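Long-range contact in double stranded RNA binding protein A (Xenopus laevis, PDB 1DI2), which binds double-stranded RNA, here through the second of its double-stranded RNA-binding domains: residues 36-47 with 56-67. The protein carries 1 engineered substitution. Sequence-based numbering, arbitrary orientation.
Sequences ITCRVETFVETG and KRVAAEKLLTKF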
ATOM      1  N   ILE E  36       3.258   1.760  14.903  1.00 16.77           N
ATOM      2  CA  ILE E  36       2.254   1.190  15.784  1.00 15.88           C
ATOM      3  C   ILE E  36       2.843   0.025  16.552  1.00 17.18           C
ATOM      4  O   ILE E  36       3.620  -0.747  16.006  1.00 17.45           O
ATOM      5  CB  ILE E  36       1.035   0.714  14.961  1.00 17.13           C
ATOM      6  CG1 ILE E  36       0.285   1.945  14.442  1.00 21.92           C
ATOM      7  CG2 ILE E  36       0.136  -0.230  15.797  1.00 13.03           C
ATOM      8  CD1 ILE E  36      -0.999   1.631  13.705  1.00 27.28           C
ATOM      9  N   THR E  37       2.503  -0.068  17.834  1.00 16.86           N
ATOM     10  CA  THR E  37       2.983  -1.161  18.663  1.00 16.70           C
ATOM     11  C   THR E  37       1.845  -2.175  18.827  1.00 19.84           C
ATOM     12  O   THR E  37       0.693  -1.808  19.103  1.00 18.96           O
ATOM     13  CB  THR E  37       3.435  -0.663  20.069  1.00 19.84           C
ATOM     14  OG1 THR E  37       4.561   0.213  19.931  1.00 23.07           O
ATOM     15  CG2 THR E  37       3.861  -1.846  20.962  1.00 22.26           C
ATOM     16  N   CYS E  38       2.171  -3.446  18.624  1.00 16.78           N
ATOM     17  CA  CYS E  38       1.190  -4.512  18.768  1.00 18.16           C
ATOM     18  C   CYS E  38       1.571  -5.379  19.968  1.00 17.86           C
ATOM     19  O   CYS E  38       2.652  -5.965  19.998  1.00 17.17           O
ATOM     20  CB  CYS E  38       1.139  -5.391  17.517  1.00 17.64           C
ATOM     21  SG  CYS E  38       0.062  -6.859  17.718  1.00 21.21           S
ATOM     22  N   ARG E  39       0.683  -5.434  20.955  1.00 18.76           N
ATOM     23  CA  ARG E  39       0.894  -6.236  22.155  1.00 19.81           C
ATOM     24  C   ARG E  39      -0.177  -7.296  22.312  1.00 19.58           C
ATOM     25  O   ARG E  39      -1.372  -6.997  22.246  1.00 19.12           O
ATOM     26  CB  ARG E  39       0.868  -5.351  23.399  1.00 20.65           C
ATOM     27  CG  ARG E  39       2.121  -4.537  23.636  1.00 26.94           C
ATOM     28  CD  ARG E  39       1.941  -3.619  24.836  1.00 32.19           C
ATOM     29  NE  ARG E  39       3.216  -3.083  25.310  1.00 41.56           N
ATOM     30  CZ  ARG E  39       4.075  -3.751  26.078  1.00 40.68           C
ATOM     31  NH1 ARG E  39       3.802  -4.986  26.481  1.00 43.23           N
ATOM     32  NH2 ARG E  39       5.214  -3.178  26.436  1.00 41.67           N
ATOM     33  N   VAL E  40       0.266  -8.531  22.509  1.00 15.57           N
ATOM     34  CA  VAL E  40      -0.657  -9.629  22.743  1.00 16.34           C
ATOM     35  C   VAL E  40       0.023 -10.712  23.569  1.00 16.98           C
ATOM     36  O   VAL E  40       1.181 -11.059  23.311  1.00 17.75           O
ATOM     37  CB  VAL E  40      -1.201 -10.251  21.433  1.00 17.09           C
ATOM     38  CG1 VAL E  40      -0.106 -11.021  20.695  1.00 20.07           C
ATOM     39  CG2 VAL E  40      -2.370 -11.130  21.760  1.00 18.40           C
ATOM     40  N   GLU E  41      -0.691 -11.213  24.574  1.00 18.71           N
ATOM     41  CA  GLU E  41      -0.158 -12.251  25.455  1.00 17.69           C
ATOM     42  C   GLU E  41       1.174 -11.757  25.990  1.00 19.26           C
ATOM     43  O   GLU E  41       1.272 -10.757  26.692  1.00 16.09           O
ATOM     44  CB  GLU E  41       0.049 -13.572  24.677  1.00 15.74           C
ATOM     45  CG  GLU E  41      -0.029 -14.822  25.556  1.00 15.94           C
ATOM     46  CD  GLU E  41       1.312 -15.527  25.816  1.00 25.17           C
ATOM     47  OE1 GLU E  41       2.365 -15.039  25.362  1.00 24.59           O
ATOM     48  OE2 GLU E  41       1.302 -16.588  26.479  1.00 22.05           O
ATOM     49  N   THR E  42       2.225 -12.428  25.566  1.00 17.93           N
ATOM     50  CA  THR E  42       3.535 -12.060  26.027  1.00 22.10           C
ATOM     51  C   THR E  42       4.447 -11.436  24.941  1.00 21.93           C
ATOM     52  O   THR E  42       5.634 -11.198  25.155  1.00 22.42           O
ATOM     53  CB  THR E  42       4.179 -13.318  26.685  1.00 26.53           C
ATOM     54  OG1 THR E  42       4.790 -12.938  27.915  1.00 33.74           O
ATOM     55  CG2 THR E  42       5.204 -13.997  25.763  1.00 23.79           C
ATOM     56  N   PHE E  43       3.871 -11.149  23.777  1.00 19.80           N
ATOM     57  CA  PHE E  43       4.614 -10.556  22.663  1.00 16.28           C
ATOM     58  C   PHE E  43       4.424  -9.048  22.513  1.00 18.13           C
ATOM     59  O   PHE E  43       3.360  -8.491  22.822  1.00 17.21           O
ATOM     60  CB  PHE E  43       4.207 -11.211  21.336  1.00 18.62           C
ATOM     61  CG  PHE E  43       4.287 -12.705  21.339  1.00 22.49           C
ATOM     62  CD1 PHE E  43       3.267 -13.459  21.900  1.00 22.73           C
ATOM     63  CD2 PHE E  43       5.390 -13.360  20.796  1.00 22.09           C
ATOM     64  CE1 PHE E  43       3.329 -14.848  21.922  1.00 28.23           C
ATOM     65  CE2 PHE E  43       5.468 -14.766  20.813  1.00 27.64           C
ATOM     66  CZ  PHE E  43       4.427 -15.507  21.381  1.00 28.54           C
ATOM     67  N   VAL E  44       5.461  -8.398  21.994  1.00 18.06           N
ATOM     68  CA  VAL E  44       5.411  -6.975  21.755  1.00 18.64           C
ATOM     69  C   VAL E  44       6.215  -6.736  20.490  1.00 22.61           C
ATOM     70  O   VAL E  44       7.374  -7.149  20.397  1.00 20.52           O
ATOM     71  CB  VAL E  44       6.058  -6.162  22.886  1.00 25.05           C
ATOM     72  CG1 VAL E  44       5.681  -4.693  22.722  1.00 24.86           C
ATOM     73  CG2 VAL E  44       5.620  -6.684  24.246  1.00 26.24           C
ATOM     74  N   GLU E  45       5.592  -6.096  19.507  1.00 19.86           N
ATOM     75  CA  GLU E  45       6.270  -5.785  18.259  1.00 20.23           C
ATOM     76  C   GLU E  45       5.866  -4.415  17.744  1.00 21.74           C
ATOM     77  O   GLU E  45       4.805  -3.896  18.081  1.00 16.40           O
ATOM     78  CB  GLU E  45       5.971  -6.841  17.190  1.00 23.67           C
ATOM     79  CG  GLU E  45       7.071  -7.872  16.992  1.00 30.26           C
ATOM     80  CD  GLU E  45       8.411  -7.249  16.583  1.00 34.79           C
ATOM     81  OE1 GLU E  45       9.359  -8.007  16.290  1.00 38.46           O
ATOM     82  OE2 GLU E  45       8.526  -6.004  16.562  1.00 36.99           O
ATOM     83  N   THR E  46       6.726  -3.836  16.920  1.00 20.82           N
ATOM     84  CA  THR E  46       6.452  -2.527  16.360  1.00 21.40           C
ATOM     85  C   THR E  46       6.442  -2.617  14.837  1.00 23.24           C
ATOM     86  O   THR E  46       7.159  -3.429  14.242  1.00 24.24           O
ATOM     87  CB  THR E  46       7.520  -1.522  16.770  1.00 24.05           C
ATOM     88  OG1 THR E  46       8.746  -1.859  16.121  1.00 34.03           O
ATOM     89  CG2 THR E  46       7.734  -1.563  18.273  1.00 25.48           C
ATOM     90  N   GLY E  47       5.601  -1.794  14.220  1.00 17.80           N
ATOM     91  CA  GLY E  47       5.517  -1.768  12.776  1.00 14.77           C
ATOM     92  C   GLY E  47       5.360  -0.329  12.349  1.00 16.84           C
ATOM     93  O   GLY E  47       4.761   0.481  13.077  1.00 17.39           O
ATOM     94  N   LYS E  56      -0.167  -0.785  11.147  1.00 18.07           N
ATOM     95  CA  LYS E  56      -0.854  -1.803  11.949  1.00 16.57           C
ATOM     96  C   LYS E  56      -0.670  -3.200  11.345  1.00 19.07           C
ATOM     97  O   LYS E  56      -0.455  -4.182  12.062  1.00 17.42           O
ATOM     98  CB  LYS E  56      -2.353  -1.489  12.047  1.00 16.31           C
ATOM     99  CG  LYS E  56      -3.151  -2.534  12.830  1.00 16.52           C
ATOM    100  CD  LYS E  56      -4.663  -2.244  12.816  1.00 18.58           C
ATOM    101  CE  LYS E  56      -5.436  -3.294  13.630  1.00 17.10           C
ATOM    102  NZ  LYS E  56      -6.930  -3.154  13.538  1.00 14.57           N
ATOM    103  N   ARG E  57      -0.754  -3.281  10.022  1.00 15.41           N
ATOM    104  CA  ARG E  57      -0.602  -4.552   9.324  1.00 19.98           C
ATOM    105  C   ARG E  57       0.823  -5.076   9.540  1.00 15.73           C
ATOM    106  O   ARG E  57       1.030  -6.254   9.804  1.00 15.78           O
ATOM    107  CB  ARG E  57      -0.880  -4.333   7.829  1.00 23.08           C
ATOM    108  CG  ARG E  57      -1.143  -5.579   6.980  1.00 28.80           C
ATOM    109  CD  ARG E  57      -1.551  -5.146   5.556  1.00 36.92           C
ATOM    110  NE  ARG E  57      -2.242  -6.188   4.801  1.00 43.83           N
ATOM    111  CZ  ARG E  57      -1.671  -7.284   4.311  1.00 46.04           C
ATOM    112  NH1 ARG E  57      -0.376  -7.501   4.479  1.00 48.67           N
ATOM    113  NH2 ARG E  57      -2.404  -8.170   3.653  1.00 47.45           N
ATOM    114  N   VAL E  58       1.801  -4.185   9.437  1.00 16.15           N
ATOM    115  CA  VAL E  58       3.201  -4.556   9.605  1.00 16.99           C
ATOM    116  C   VAL E  58       3.483  -5.047  11.027  1.00 18.50           C
ATOM    117  O   VAL E  58       4.180  -6.050  11.221  1.00 16.67           O
ATOM    118  CB  VAL E  58       4.119  -3.369   9.243  1.00 19.25           C
ATOM    119  CG1 VAL E  58       5.580  -3.698   9.577  1.00 19.47           C
ATOM    120  CG2 VAL E  58       3.973  -3.060   7.739  1.00 19.21           C
ATOM    121  N   ALA E  59       2.932  -4.344  12.015  1.00 14.87           N
ATOM    122  CA  ALA E  59       3.106  -4.730  13.407  1.00 14.37           C
ATOM    123  C   ALA E  59       2.507  -6.128  13.632  1.00 15.16           C
ATOM    124  O   ALA E  59       3.110  -6.963  14.297  1.00 15.23           O
ATOM    125  CB  ALA E  59       2.426  -3.701  14.319  1.00 15.97           C
ATOM    126  N   ALA E  60       1.334  -6.390  13.058  1.00 16.15           N
ATOM    127  CA  ALA E  60       0.698  -7.701  13.222  1.00 16.78           C
ATOM    128  C   ALA E  60       1.498  -8.811  12.543  1.00 14.59           C
ATOM    129  O   ALA E  60       1.665  -9.885  13.105  1.00 14.29           O
ATOM    130  CB  ALA E  60      -0.743  -7.681  12.679  1.00 14.87           C
ATOM    131  N   GLU E  61       1.992  -8.552  11.335  1.00 16.56           N
ATOM    132  CA  GLU E  61       2.789  -9.544  10.618  1.00 19.76           C
ATOM    133  C   GLU E  61       4.073  -9.874  11.380  1.00 19.95           C
ATOM    134  O   GLU E  61       4.482 -11.040  11.457  1.00 21.11           O
ATOM    135  CB  GLU E  61       3.143  -9.049   9.208  1.00 23.48           C
ATOM    136  CG  GLU E  61       1.920  -8.805   8.342  1.00 38.16           C
ATOM    137  CD  GLU E  61       2.232  -8.327   6.926  1.00 45.57           C
ATOM    138  OE1 GLU E  61       3.424  -8.191   6.573  1.00 48.38           O
ATOM    139  OE2 GLU E  61       1.273  -8.087   6.159  1.00 48.92           O
ATOM    140  N   LYS E  62       4.721  -8.853  11.932  1.00 20.25           N
ATOM    141  CA  LYS E  62       5.953  -9.087  12.680  1.00 24.02           C
ATOM    142  C   LYS E  62       5.691  -9.932  13.915  1.00 25.36           C
ATOM    143  O   LYS E  62       6.485 -10.810  14.263  1.00 24.88           O
ATOM    144  CB  LYS E  62       6.593  -7.775  13.126  1.00 26.14           C
ATOM    145  CG  LYS E  62       7.244  -6.969  12.025  1.00 31.67           C
ATOM    146  CD  LYS E  62       8.005  -5.814  12.641  1.00 35.71           C
ATOM    147  CE  LYS E  62       8.776  -5.039  11.601  1.00 37.91           C
ATOM    148  NZ  LYS E  62       9.516  -3.921  12.238  1.00 41.07           N
ATOM    149  N   LEU E  63       4.572  -9.672  14.580  1.00 19.84           N
ATOM    150  CA  LEU E  63       4.252 -10.417  15.788  1.00 22.82           C
ATOM    151  C   LEU E  63       4.002 -11.894  15.473  1.00 21.84           C
ATOM    152  O   LEU E  63       4.425 -12.767  16.224  1.00 22.48           O
ATOM    153  CB  LEU E  63       3.057  -9.763  16.490  1.00 22.63           C
ATOM    154  CG  LEU E  63       2.898 -10.188  17.947  1.00 24.01           C
ATOM    155  CD1 LEU E  63       2.464  -9.013  18.783  1.00 27.30           C
ATOM    156  CD2 LEU E  63       1.936 -11.348  18.047  1.00 22.28           C
ATOM    157  N   LEU E  64       3.329 -12.162  14.355  1.00 22.71           N
ATOM    158  CA  LEU E  64       3.057 -13.528  13.922  1.00 22.09           C
ATOM    159  C   LEU E  64       4.363 -14.237  13.584  1.00 26.61           C
ATOM    160  O   LEU E  64       4.541 -15.422  13.872  1.00 26.44           O
ATOM    161  CB  LEU E  64       2.142 -13.526  12.699  1.00 19.09           C
ATOM    162  CG  LEU E  64       0.704 -13.096  12.985  1.00 17.81           C
ATOM    163  CD1 LEU E  64      -0.058 -12.907  11.687  1.00 18.78           C
ATOM    164  CD2 LEU E  64       0.057 -14.171  13.847  1.00 16.00           C
ATOM    165  N   THR E  65       5.273 -13.495  12.958  1.00 23.75           N
ATOM    166  CA  THR E  65       6.573 -14.024  12.588  1.00 28.36           C
ATOM    167  C   THR E  65       7.371 -14.294  13.878  1.00 30.22           C
ATOM    168  O   THR E  65       8.131 -15.274  13.952  1.00 32.08           O
ATOM    169  CB  THR E  65       7.320 -13.039  11.655  1.00 28.46           C
ATOM    170  OG1 THR E  65       6.747 -13.105  10.338  1.00 28.56           O
ATOM    171  CG2 THR E  65       8.814 -13.355  11.606  1.00 30.49           C
ATOM    172  N   LYS E  66       7.194 -13.454  14.892  1.00 28.64           N
ATOM    173  CA  LYS E  66       7.903 -13.684  16.153  1.00 28.74           C
ATOM    174  C   LYS E  66       7.257 -14.863  16.859  1.00 29.60           C
ATOM    175  O   LYS E  66       7.910 -15.607  17.600  1.00 26.85           O
ATOM    176  CB  LYS E  66       7.856 -12.453  17.060  1.00 30.99           C
ATOM    177  CG  LYS E  66       8.686 -12.608  18.323  1.00 37.03           C
ATOM    178  CD  LYS E  66       8.753 -11.308  19.114  1.00 46.20           C
ATOM    179  CE  LYS E  66       9.597 -11.499  20.369  1.00 48.15           C
ATOM    180  NZ  LYS E  66       9.687 -10.252  21.156  1.00 51.16           N
ATOM    181  N   PHE E  67       5.968 -15.049  16.600  1.00 30.39           N
ATOM    182  CA  PHE E  67       5.236 -16.138  17.226  1.00 31.14           C
ATOM    183  C   PHE E  67       5.671 -17.486  16.680  1.00 33.90           C
ATOM    184  O   PHE E  67       5.769 -18.450  17.447  1.00 36.22           O
ATOM    185  CB  PHE E  67       3.725 -15.983  17.015  1.00 23.40           C
ATOM    186  CG  PHE E  67       2.926 -17.195  17.435  1.00 27.03           C
ATOM    187  CD1 PHE E  67       2.792 -17.540  18.782  1.00 25.28           C
ATOM    188  CD2 PHE E  67       2.371 -18.040  16.473  1.00 25.41           C
ATOM    189  CE1 PHE E  67       2.115 -18.712  19.158  1.00 27.49           C
ATOM    190  CE2 PHE E  67       1.696 -19.211  16.843  1.00 27.11           C
ATOM    191  CZ  PHE E  67       1.571 -19.546  18.189  1.00 25.50           C
TER
HETATM  192  O   HOH W   1       7.828  -9.766  23.265  1.00 41.41           O
HETATM  193  O   HOH W   2       9.998  -8.073  20.032  1.00 49.54           O
HETATM  194  O   HOH W   3       9.195 -10.526  14.149  1.00 28.07           O
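Helix 56-67 lies across the hairpin formed by strands 36-40 and 43-47, its axis 6.1 Å from that of strand 43-47 and running against it at 141°, and Gly-47 comes closest, its CA 3.9 Å from that of Ala-59. With no side chain at Gly-47, the helix can sit directly on the strand there, and Val-58 CG1 reaches Gly-47 CA. The methyl of Ala-59 touches both Ile-36 O and Cys-38 CB. One turn on, Leu-63 has CG anti to the backbone N (chi1 -163°), which sends its two methyls into the hairpin: CD1 meets Cys-38 SG at 3.4 Å, while CD2 presses tightly on Val-40 CG1. Phe-43 CB backs onto Leu-63 CG, and the Phe-43 ring meets that of Phe-67 obliquely, planes at 70°. Leu-6 touches both Cys-38 and Leu-63, bringing helix 2-13 onto the same core. Glu-45 CG lies against Lys-62 CB (3.9 Å), the chains crossing near a right angle, and Glu-45 OE2 accepts from Thr-46 N through its anti lone pair. Lys-62 NZ donates to Thr-46 O (3.1 Å), tilted from the carbonyl plane; a water links Lys-66 NZ to Thr-42 O. In this alpha-beta-beta-beta-alpha domain, apolar contacts thus pack the C-terminal helix on the sheet, with lysines bonding to backbone carbonyls directly or through water on the outer strand's side.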